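PDB 3PU6: hydrogenase maturation protease from Wolinella succinogenes, which probably acts as an endopeptidase that processes and so activates a hydrogenase. Local coordinates for residues A[8-13]-A[59-64]; A[4-9]-A[52-57]. One frame throughout, in Å; residues are numbered along the deposited sequence.

Contact 1: A[8-13]-A[59-64]; sequences LCVGNE and IVVADA
Leu8 and Cys9 run parallel to Val61 and Ala62, the axes of strands 8-10 and 59-64 coming within 4.8 Å at an angle of 15°. The backbone ladder has three rungs: Leu8 N donates to Val60 O (2.7 Å), Leu8 O accepts from Ala62 N, and Val10 N donates to Ala62 O (3.0 Å), so both polar groups of Leu8 are taken up by the neighbouring strand. Leu8 O also lies 3.5 Å from Val61 CA, in a CA-H...O contact. On the face bearing Leu8 and Val61, the CG2 methyl of Val10 lies beside CG2 of Val61 at 4.2 Å, the two side chains pointing the same way. That branch of Val61 is anti to its backbone N. Cys9 and Ala62 occupy the other face, covered by Ile22 and Ala21 of helix 20-31. These are inner, neighbouring strands of the three-layer alpha/beta fold of hydrogenase maturation proteases. Past Val10 the strand opens into the loop through Gly11 and Asn12, and Gly11, with positive phi (137°), turns the chain out of the strand. Asp63, its CG anti to the backbone N (chi1 -156°), swings its carboxylate across Val10, with OD1 3.6 Å from Val10 CG1. Asp18, whose OD2 weakly accepts from Asn12 N, touches Ala64 nearby. In the E. coli relative HybD a metal taken to mark the nickel site is bound by a Glu, an Asp and a His at this end of the sheet; Asp18 and Asp63 may correspond to the two acids.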
loop_
_atom_site.group_PDB
_atom_site.type_symbol
_atom_site.label_atom_id
_atom_site.label_comp_id
_atom_site.label_asym_id
_atom_site.label_seq_id
_atom_site.Cartn_x
_atom_site.Cartn_y
_atom_site.Cartn_z
ATOM N N LEU A 8 -3.307 -1.830 3.372
ATOM C CA LEU A 8 -2.794 -3.157 3.013
ATOM C C LEU A 8 -1.415 -3.082 2.365
ATOM O O LEU A 8 -1.286 -2.642 1.234
ATOM C CB LEU A 8 -3.769 -3.910 2.088
ATOM C CG LEU A 8 -3.338 -5.299 1.557
ATOM C CD1 LEU A 8 -3.051 -6.301 2.666
ATOM C CD2 LEU A 8 -4.350 -5.894 0.569
ATOM N N CYS A 9 -0.387 -3.529 3.074
ATOM C CA CYS A 9 0.969 -3.438 2.551
ATOM C C CYS A 9 1.389 -4.717 1.857
ATOM O O CYS A 9 1.353 -5.795 2.451
ATOM C CB CYS A 9 1.968 -3.110 3.642
ATOM S SG CYS A 9 1.457 -1.747 4.615
ATOM N N VAL A 10 1.795 -4.558 0.594
ATOM C CA VAL A 10 2.216 -5.642 -0.285
ATOM C C VAL A 10 3.725 -5.520 -0.554
ATOM O O VAL A 10 4.270 -4.415 -0.560
ATOM C CB VAL A 10 1.421 -5.594 -1.618
ATOM C CG1 VAL A 10 1.882 -6.682 -2.586
ATOM C CG2 VAL A 10 -0.065 -5.709 -1.353
ATOM N N GLY A 11 4.397 -6.658 -0.750
ATOM C CA GLY A 11 5.823 -6.681 -1.034
ATOM C C GLY A 11 6.576 -7.751 -0.274
ATOM O O GLY A 11 6.031 -8.399 0.614
ATOM N N ASN A 12 7.848 -7.899 -0.611
ATOM C CA ASN A 12 8.698 -8.977 -0.124
ATOM C C ASN A 12 9.964 -8.397 0.478
ATOM O O ASN A 12 10.814 -7.854 -0.227
ATOM C CB ASN A 12 9.059 -9.892 -1.294
ATOM C CG ASN A 12 9.790 -11.160 -0.868
ATOM O OD1 ASN A 12 10.515 -11.188 0.127
ATOM N ND2 ASN A 12 9.626 -12.206 -1.656
ATOM N N GLU A 13 10.090 -8.522 1.787
ATOM C CA GLU A 13 11.180 -7.895 2.512
ATOM C C GLU A 13 12.524 -8.530 2.235
ATOM O O GLU A 13 13.555 -7.967 2.587
ATOM C CB GLU A 13 10.902 -7.959 4.011
ATOM C CG GLU A 13 9.897 -6.935 4.508
ATOM C CD GLU A 13 9.677 -7.026 6.014
ATOM O OE1 GLU A 13 9.617 -8.162 6.562
ATOM O OE2 GLU A 13 9.559 -5.953 6.647
ATOM N N ILE A 59 -9.795 1.579 2.024
ATOM C CA ILE A 59 -8.636 0.714 1.860
ATOM C C ILE A 59 -7.584 1.384 0.980
ATOM O O ILE A 59 -7.818 1.684 -0.183
ATOM C CB ILE A 59 -8.993 -0.640 1.199
ATOM C CG1 ILE A 59 -10.063 -1.368 2.004
ATOM C CG2 ILE A 59 -7.742 -1.489 1.036
ATOM C CD1 ILE A 59 -10.636 -2.560 1.295
ATOM N N VAL A 60 -6.422 1.618 1.557
ATOM C CA VAL A 60 -5.261 1.966 0.786
ATOM C C VAL A 60 -4.408 0.714 0.649
ATOM O O VAL A 60 -4.042 0.084 1.648
ATOM C CB VAL A 60 -4.450 3.063 1.467
ATOM C CG1 VAL A 60 -3.133 3.258 0.755
ATOM C CG2 VAL A 60 -5.240 4.352 1.480
ATOM N N VAL A 61 -4.119 0.351 -0.601
ATOM C CA VAL A 61 -3.247 -0.773 -0.908
ATOM C C VAL A 61 -1.937 -0.214 -1.437
ATOM O O VAL A 61 -1.918 0.404 -2.477
ATOM C CB VAL A 61 -3.914 -1.781 -1.909
ATOM C CG1 VAL A 61 -4.470 -1.074 -3.125
ATOM C CG2 VAL A 61 -2.939 -2.866 -2.324
ATOM N N ALA A 62 -0.856 -0.406 -0.691
ATOM C CA ALA A 62 0.453 0.093 -1.082
ATOM C C ALA A 62 1.412 -1.006 -1.570
ATOM O O ALA A 62 1.428 -2.113 -1.035
ATOM C CB ALA A 62 1.073 0.847 0.056
ATOM N N ASP A 63 2.224 -0.676 -2.577
ATOM C CA ASP A 63 3.139 -1.642 -3.192
ATOM C C ASP A 63 4.344 -0.960 -3.804
ATOM O O ASP A 63 4.262 0.180 -4.220
ATOM C CB ASP A 63 2.431 -2.454 -4.287
ATOM C CG ASP A 63 3.110 -3.794 -4.535
ATOM O OD1 ASP A 63 4.074 -4.112 -3.791
ATOM O OD2 ASP A 63 2.685 -4.539 -5.459
ATOM N N ALA A 64 5.466 -1.668 -3.856
ATOM C CA ALA A 64 6.590 -1.252 -4.680
ATOM C C ALA A 64 6.186 -1.399 -6.138
ATOM O O ALA A 64 5.444 -2.311 -6.499
ATOM C CB ALA A 64 7.808 -2.109 -4.394
#

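Contact 2: A[4-9]-A[52-57]; sequences KKVLLC and RELAPD
Lys4 meets the turn after helix 48-54 with both its backbone and its side chain. This turn belongs to a right-handed beta-alpha-beta crossover, which leaves strand 35-41, passes over strand 5-10 through helix 48-54 and enters strand 58-66. Lys4 N donates to Asp57 OD2 (2.6 Å), reaching it on the anti side of the carboxylate, and Lys4 O accepts from Asp57 N (2.7 Å). Asp57 thus grips the backbone of Lys4 at two points. The lysine chain, bent at chi3 (-129°), brings NZ to the helix end, where Leu54 O and Ala55 O both accept from it; the ammonium would suit the negative end of the helix dipole. Ala55 is the first residue to leave helical angles, with positive phi, and the chain turns there. Further in, Val6 points toward the turn, and its CG2 methyl touches Pro56 CG and Leu54 CD2, each at 3.5 Å, with the leucine running past the valine in the opposite direction. Backbone bonds of Lys4 and Val6 to Val58 continue the join into the sheet. Lys4 NZ approaches Ala55 O from above the carbonyl plane, 61° out of it, at 2.9 Å.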
loop_
_atom_site.group_PDB
_atom_site.type_symbol
_atom_site.label_atom_id
_atom_site.label_comp_id
_atom_site.label_asym_id
_atom_site.label_seq_id
_atom_site.Cartn_x
_atom_site.Cartn_y
_atom_site.Cartn_z
ATOM N N LYS A 4 -13.587 3.753 9.229
ATOM C CA LYS A 4 -12.646 2.623 9.210
ATOM C C LYS A 4 -11.648 2.665 8.061
ATOM O O LYS A 4 -12.011 2.460 6.905
ATOM C CB LYS A 4 -13.397 1.298 9.168
ATOM C CG LYS A 4 -14.633 1.267 10.029
ATOM C CD LYS A 4 -15.217 -0.121 10.039
ATOM C CE LYS A 4 -16.685 -0.083 9.704
ATOM N NZ LYS A 4 -17.106 -1.376 9.105
ATOM N N LYS A 5 -10.388 2.910 8.409
ATOM C CA LYS A 5 -9.320 3.097 7.438
ATOM C C LYS A 5 -8.247 2.004 7.501
ATOM O O LYS A 5 -7.556 1.861 8.507
ATOM C CB LYS A 5 -8.673 4.443 7.676
ATOM C CG LYS A 5 -9.660 5.591 7.698
ATOM C CD LYS A 5 -8.991 6.850 8.229
ATOM C CE LYS A 5 -9.820 7.435 9.321
ATOM N NZ LYS A 5 -8.929 7.830 10.432
ATOM N N VAL A 6 -8.112 1.245 6.413
ATOM C CA VAL A 6 -7.139 0.148 6.322
ATOM C C VAL A 6 -6.023 0.431 5.325
ATOM O O VAL A 6 -6.264 0.954 4.242
ATOM C CB VAL A 6 -7.799 -1.191 5.882
ATOM C CG1 VAL A 6 -6.737 -2.236 5.575
ATOM C CG2 VAL A 6 -8.749 -1.698 6.933
ATOM N N LEU A 7 -4.806 0.068 5.700
ATOM C CA LEU A 7 -3.668 0.113 4.794
ATOM C C LEU A 7 -3.128 -1.297 4.583
ATOM O O LEU A 7 -2.563 -1.882 5.509
ATOM C CB LEU A 7 -2.562 1.012 5.361
ATOM C CG LEU A 7 -1.223 0.999 4.611
ATOM C CD1 LEU A 7 -1.435 1.217 3.104
ATOM C CD2 LEU A 7 -0.251 2.033 5.200
ATOM N N LEU A 8 -3.307 -1.830 3.372
ATOM C CA LEU A 8 -2.794 -3.157 3.013
ATOM C C LEU A 8 -1.415 -3.082 2.365
ATOM O O LEU A 8 -1.286 -2.642 1.234
ATOM C CB LEU A 8 -3.769 -3.910 2.088
ATOM C CG LEU A 8 -3.338 -5.299 1.557
ATOM C CD1 LEU A 8 -3.051 -6.301 2.666
ATOM C CD2 LEU A 8 -4.350 -5.894 0.569
ATOM N N CYS A 9 -0.387 -3.529 3.074
ATOM C CA CYS A 9 0.969 -3.438 2.551
ATOM C C CYS A 9 1.389 -4.717 1.857
ATOM O O CYS A 9 1.353 -5.795 2.451
ATOM C CB CYS A 9 1.968 -3.110 3.642
ATOM S SG CYS A 9 1.457 -1.747 4.615
ATOM N N ARG A 52 -12.987 -8.650 4.820
ATOM C CA ARG A 52 -14.434 -8.768 4.707
ATOM C C ARG A 52 -15.039 -8.439 6.060
ATOM O O ARG A 52 -16.037 -7.725 6.170
ATOM C CB ARG A 52 -14.849 -10.184 4.337
ATOM C CG ARG A 52 -14.369 -10.691 2.989
ATOM C CD ARG A 52 -14.641 -12.205 2.843
ATOM N NE ARG A 52 -13.819 -12.795 1.780
ATOM C CZ ARG A 52 -12.988 -13.826 1.940
ATOM N NH1 ARG A 52 -12.889 -14.408 3.132
ATOM N NH2 ARG A 52 -12.271 -14.292 0.909
ATOM N N GLU A 53 -14.390 -8.968 7.089
ATOM C CA GLU A 53 -14.917 -9.019 8.433
ATOM C C GLU A 53 -14.919 -7.646 9.099
ATOM O O GLU A 53 -15.736 -7.360 9.980
ATOM C CB GLU A 53 -14.072 -10.002 9.238
ATOM C CG GLU A 53 -14.630 -10.336 10.609
ATOM C CD GLU A 53 -16.050 -10.881 10.556
ATOM O OE1 GLU A 53 -16.383 -11.653 9.624
ATOM O OE2 GLU A 53 -16.834 -10.534 11.463
ATOM N N LEU A 54 -13.998 -6.796 8.676
ATOM C CA LEU A 54 -13.863 -5.467 9.239
ATOM C C LEU A 54 -14.696 -4.418 8.491
ATOM O O LEU A 54 -15.033 -3.382 9.048
ATOM C CB LEU A 54 -12.391 -5.087 9.229
ATOM C CG LEU A 54 -12.004 -3.637 9.455
ATOM C CD1 LEU A 54 -12.520 -3.191 10.802
ATOM C CD2 LEU A 54 -10.499 -3.514 9.377
ATOM N N ALA A 55 -15.009 -4.698 7.229
ATOM C CA ALA A 55 -15.819 -3.823 6.363
ATOM C C ALA A 55 -15.356 -2.361 6.276
ATOM O O ALA A 55 -16.167 -1.436 6.408
ATOM C CB ALA A 55 -17.287 -3.903 6.747
ATOM N N PRO A 56 -14.056 -2.151 6.000
ATOM C CA PRO A 56 -13.449 -0.812 6.057
ATOM C C PRO A 56 -14.231 0.204 5.236
ATOM O O PRO A 56 -14.926 -0.188 4.303
ATOM C CB PRO A 56 -12.062 -1.017 5.428
ATOM C CG PRO A 56 -11.824 -2.481 5.442
ATOM C CD PRO A 56 -13.168 -3.139 5.360
ATOM N N ASP A 57 -14.119 1.484 5.591
ATOM C CA ASP A 57 -14.647 2.568 4.762
ATOM C C ASP A 57 -13.618 2.897 3.687
ATOM O O ASP A 57 -13.962 3.192 2.545
ATOM C CB ASP A 57 -14.910 3.828 5.590
ATOM C CG ASP A 57 -16.014 3.643 6.616
ATOM O OD1 ASP A 57 -17.136 3.258 6.227
ATOM O OD2 ASP A 57 -15.761 3.909 7.817
#

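How the contacts relate
Both contacts use strand 5-10, and their centres are 13 Å apart. Contact 2 joins the start of strand 5-10 to the turn after helix 48-54; contact 1 takes over further along, beside strand 58-66, into which that turn leads. Leu8 and Cys9 belong to both ranges. The two are joined by a probable hydrogen bond from Val60 N to Val6 O (2.8 Å). Leu7 CD1 packs 4.0 Å from Ala62 CB. The centre of contact 1 lies about 3 Å, and that of contact 2 about 12 Å, from the centre of the chain. The Val10 and Asp63 end of contact 1 lies where a metal site would probably be, as in relatives; contact 2 lies at the other end of strand 5-10.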